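Local coordinates for translocator protein BipD (Burkholderia pseudomallei, PDB 3NFT) that is required for invasion of epithelial cells and survival within host cells, and probably regulates secretion of the effectors BipB and BipC by the type III secretion system, at residues 57-62 with 163-168. Numbering follows the deposited sequence.
Sequences LRLPDR and DYISAK
Pro-60 lies beside Ile-165 and Arg-62 beside Ala-167 where 59-62 and 165-168 run in nearly the same direction, 16° apart, with the CA atoms of the first pair 7.0 Å from each other. Side chains carry most of the contact. Ile-165 turns its methyl CG2 to the ring of Pro-60, 3.7 Å from CG of the proline, and CB of Ile-165 stands 4.0 Å from that same CG. In the other branch CG1 is anti to the carbonyl carbon (chi1 -61°), and CD1 beyond it lies 4.2 Å from Leu-59 CD1, the two side chains crossing at about a right angle. The strands belong to separate antiparallel sheets: 61-63 forms a hairpin with 66-68, whereas 165-168 edges a three-stranded sheet and follows helix 121-160, one of the long helices of this tip protein. Phe-67 of the hairpin touches Pro-60, Arg-62 and Ala-167. Beyond the proline, the Arg-62 chain bends at chi2 and chi3, and its guanidinium comes close to Ala-167, whose CB is 4.0 Å from Arg-62 NH2. The carbonyl O of Lys-168 lies at the guanidinium edge, 3.4 Å from Arg-62 NH2, which hydrogen-bonds to the carbonyl of Asn-172.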
loop_
_atom_site.group_PDB
_atom_site.type_symbol
_atom_site.label_atom_id
_atom_site.label_comp_id
_atom_site.label_asym_id
_atom_site.label_seq_id
_atom_site.Cartn_x
_atom_site.Cartn_y
_atom_site.Cartn_z
ATOM N N LEU A 57 -31.205 -7.953 -32.051
ATOM C CA LEU A 57 -31.611 -7.026 -33.086
ATOM C C LEU A 57 -31.378 -7.644 -34.474
ATOM O O LEU A 57 -30.347 -8.282 -34.700
ATOM C CB LEU A 57 -30.880 -5.693 -32.895
ATOM C CG LEU A 57 -31.423 -4.519 -33.686
ATOM C CD1 LEU A 57 -31.326 -3.266 -32.900
ATOM C CD2 LEU A 57 -30.636 -4.441 -35.001
ATOM N N ARG A 58 -32.356 -7.490 -35.360
ATOM C CA ARG A 58 -32.274 -7.980 -36.720
ATOM C C ARG A 58 -32.926 -7.048 -37.674
ATOM O O ARG A 58 -34.006 -6.531 -37.396
ATOM C CB ARG A 58 -33.010 -9.303 -36.832
ATOM C CG ARG A 58 -32.290 -10.348 -36.171
ATOM C CD ARG A 58 -32.825 -11.605 -36.592
ATOM N NE ARG A 58 -32.059 -12.686 -36.041
ATOM C CZ ARG A 58 -32.371 -13.953 -36.294
ATOM N NH1 ARG A 58 -33.368 -14.220 -37.134
ATOM N NH2 ARG A 58 -31.637 -14.916 -35.783
ATOM N N LEU A 59 -32.265 -6.837 -38.814
ATOM C CA LEU A 59 -32.856 -6.046 -39.868
ATOM C C LEU A 59 -33.938 -6.835 -40.602
ATOM O O LEU A 59 -33.969 -8.063 -40.536
ATOM C CB LEU A 59 -31.773 -5.572 -40.863
ATOM C CG LEU A 59 -30.686 -4.660 -40.282
ATOM C CD1 LEU A 59 -29.854 -3.997 -41.386
ATOM C CD2 LEU A 59 -31.160 -3.596 -39.343
ATOM N N PRO A 60 -34.829 -6.136 -41.327
ATOM C CA PRO A 60 -35.779 -6.828 -42.179
ATOM C C PRO A 60 -35.079 -7.727 -43.205
ATOM O O PRO A 60 -33.892 -7.557 -43.469
ATOM C CB PRO A 60 -36.538 -5.682 -42.868
ATOM C CG PRO A 60 -36.218 -4.452 -42.110
ATOM C CD PRO A 60 -34.938 -4.672 -41.439
ATOM N N ASP A 61 -35.789 -8.709 -43.736
ATOM C CA ASP A 61 -35.230 -9.585 -44.724
ATOM C C ASP A 61 -36.362 -10.123 -45.583
ATOM O O ASP A 61 -37.536 -9.813 -45.349
ATOM C CB ASP A 61 -34.437 -10.709 -44.026
ATOM C CG ASP A 61 -33.267 -11.238 -44.865
ATOM O OD1 ASP A 61 -33.226 -11.012 -46.101
ATOM O OD2 ASP A 61 -32.384 -11.903 -44.273
ATOM N N ARG A 62 -35.988 -10.880 -46.607
ATOM C CA ARG A 62 -36.916 -11.603 -47.440
ATOM C C ARG A 62 -36.397 -13.036 -47.442
ATOM O O ARG A 62 -35.314 -13.307 -47.954
ATOM C CB ARG A 62 -36.920 -11.013 -48.850
ATOM C CG ARG A 62 -37.917 -11.627 -49.798
ATOM C CD ARG A 62 -39.196 -10.841 -49.810
ATOM N NE ARG A 62 -39.136 -9.642 -50.654
ATOM C CZ ARG A 62 -40.201 -8.892 -50.922
ATOM N NH1 ARG A 62 -41.387 -9.216 -50.419
ATOM N NH2 ARG A 62 -40.097 -7.823 -51.696
ATOM N N ASP A 163 -36.865 1.681 -40.220
ATOM C CA ASP A 163 -37.977 2.406 -40.826
ATOM C C ASP A 163 -37.682 2.730 -42.284
ATOM O O ASP A 163 -38.589 3.083 -43.052
ATOM C CB ASP A 163 -38.231 3.727 -40.121
ATOM C CG ASP A 163 -38.924 3.595 -38.784
ATOM O OD1 ASP A 163 -39.043 4.619 -38.088
ATOM O OD2 ASP A 163 -39.386 2.506 -38.435
ATOM N N TYR A 164 -36.403 2.661 -42.646
ATOM C CA TYR A 164 -35.961 3.034 -43.988
ATOM C C TYR A 164 -35.655 1.843 -44.887
ATOM O O TYR A 164 -35.080 1.993 -45.976
ATOM C CB TYR A 164 -34.775 3.991 -43.869
ATOM C CG TYR A 164 -35.147 5.300 -43.259
ATOM C CD1 TYR A 164 -34.638 5.687 -42.031
ATOM C CD2 TYR A 164 -36.018 6.165 -43.912
ATOM C CE1 TYR A 164 -34.996 6.909 -41.450
ATOM C CE2 TYR A 164 -36.383 7.391 -43.337
ATOM C CZ TYR A 164 -35.874 7.749 -42.116
ATOM O OH TYR A 164 -36.215 8.971 -41.557
ATOM N N ILE A 165 -36.041 0.640 -44.446
ATOM C CA ILE A 165 -35.944 -0.543 -45.249
ATOM C C ILE A 165 -37.339 -1.094 -45.387
ATOM O O ILE A 165 -38.037 -1.289 -44.363
ATOM C CB ILE A 165 -35.029 -1.588 -44.575
ATOM C CG1 ILE A 165 -33.614 -1.008 -44.407
ATOM C CG2 ILE A 165 -35.066 -2.911 -45.321
ATOM C CD1 ILE A 165 -32.720 -1.809 -43.504
ATOM N N SER A 166 -37.738 -1.379 -46.613
ATOM C CA SER A 166 -39.085 -1.885 -46.868
ATOM C C SER A 166 -39.137 -2.817 -48.066
ATOM O O SER A 166 -38.206 -2.874 -48.872
ATOM C CB SER A 166 -40.024 -0.706 -47.056
ATOM O OG SER A 166 -39.692 0.056 -48.208
ATOM N N ALA A 167 -40.235 -3.551 -48.187
ATOM C CA ALA A 167 -40.493 -4.387 -49.343
ATOM C C ALA A 167 -40.819 -3.531 -50.557
ATOM O O ALA A 167 -41.623 -2.590 -50.474
ATOM C CB ALA A 167 -41.695 -5.346 -49.049
ATOM N N LYS A 168 -40.219 -3.889 -51.692
ATOM C CA LYS A 168 -40.510 -3.262 -52.982
ATOM C C LYS A 168 -40.875 -4.387 -53.942
ATOM O O LYS A 168 -40.163 -5.383 -54.026
ATOM C CB LYS A 168 -39.274 -2.509 -53.497
ATOM C CG LYS A 168 -39.449 -1.794 -54.841
ATOM C CD LYS A 168 -40.219 -0.519 -54.679
ATOM C CE LYS A 168 -40.550 0.107 -56.007
ATOM N NZ LYS A 168 -41.321 1.355 -55.789
#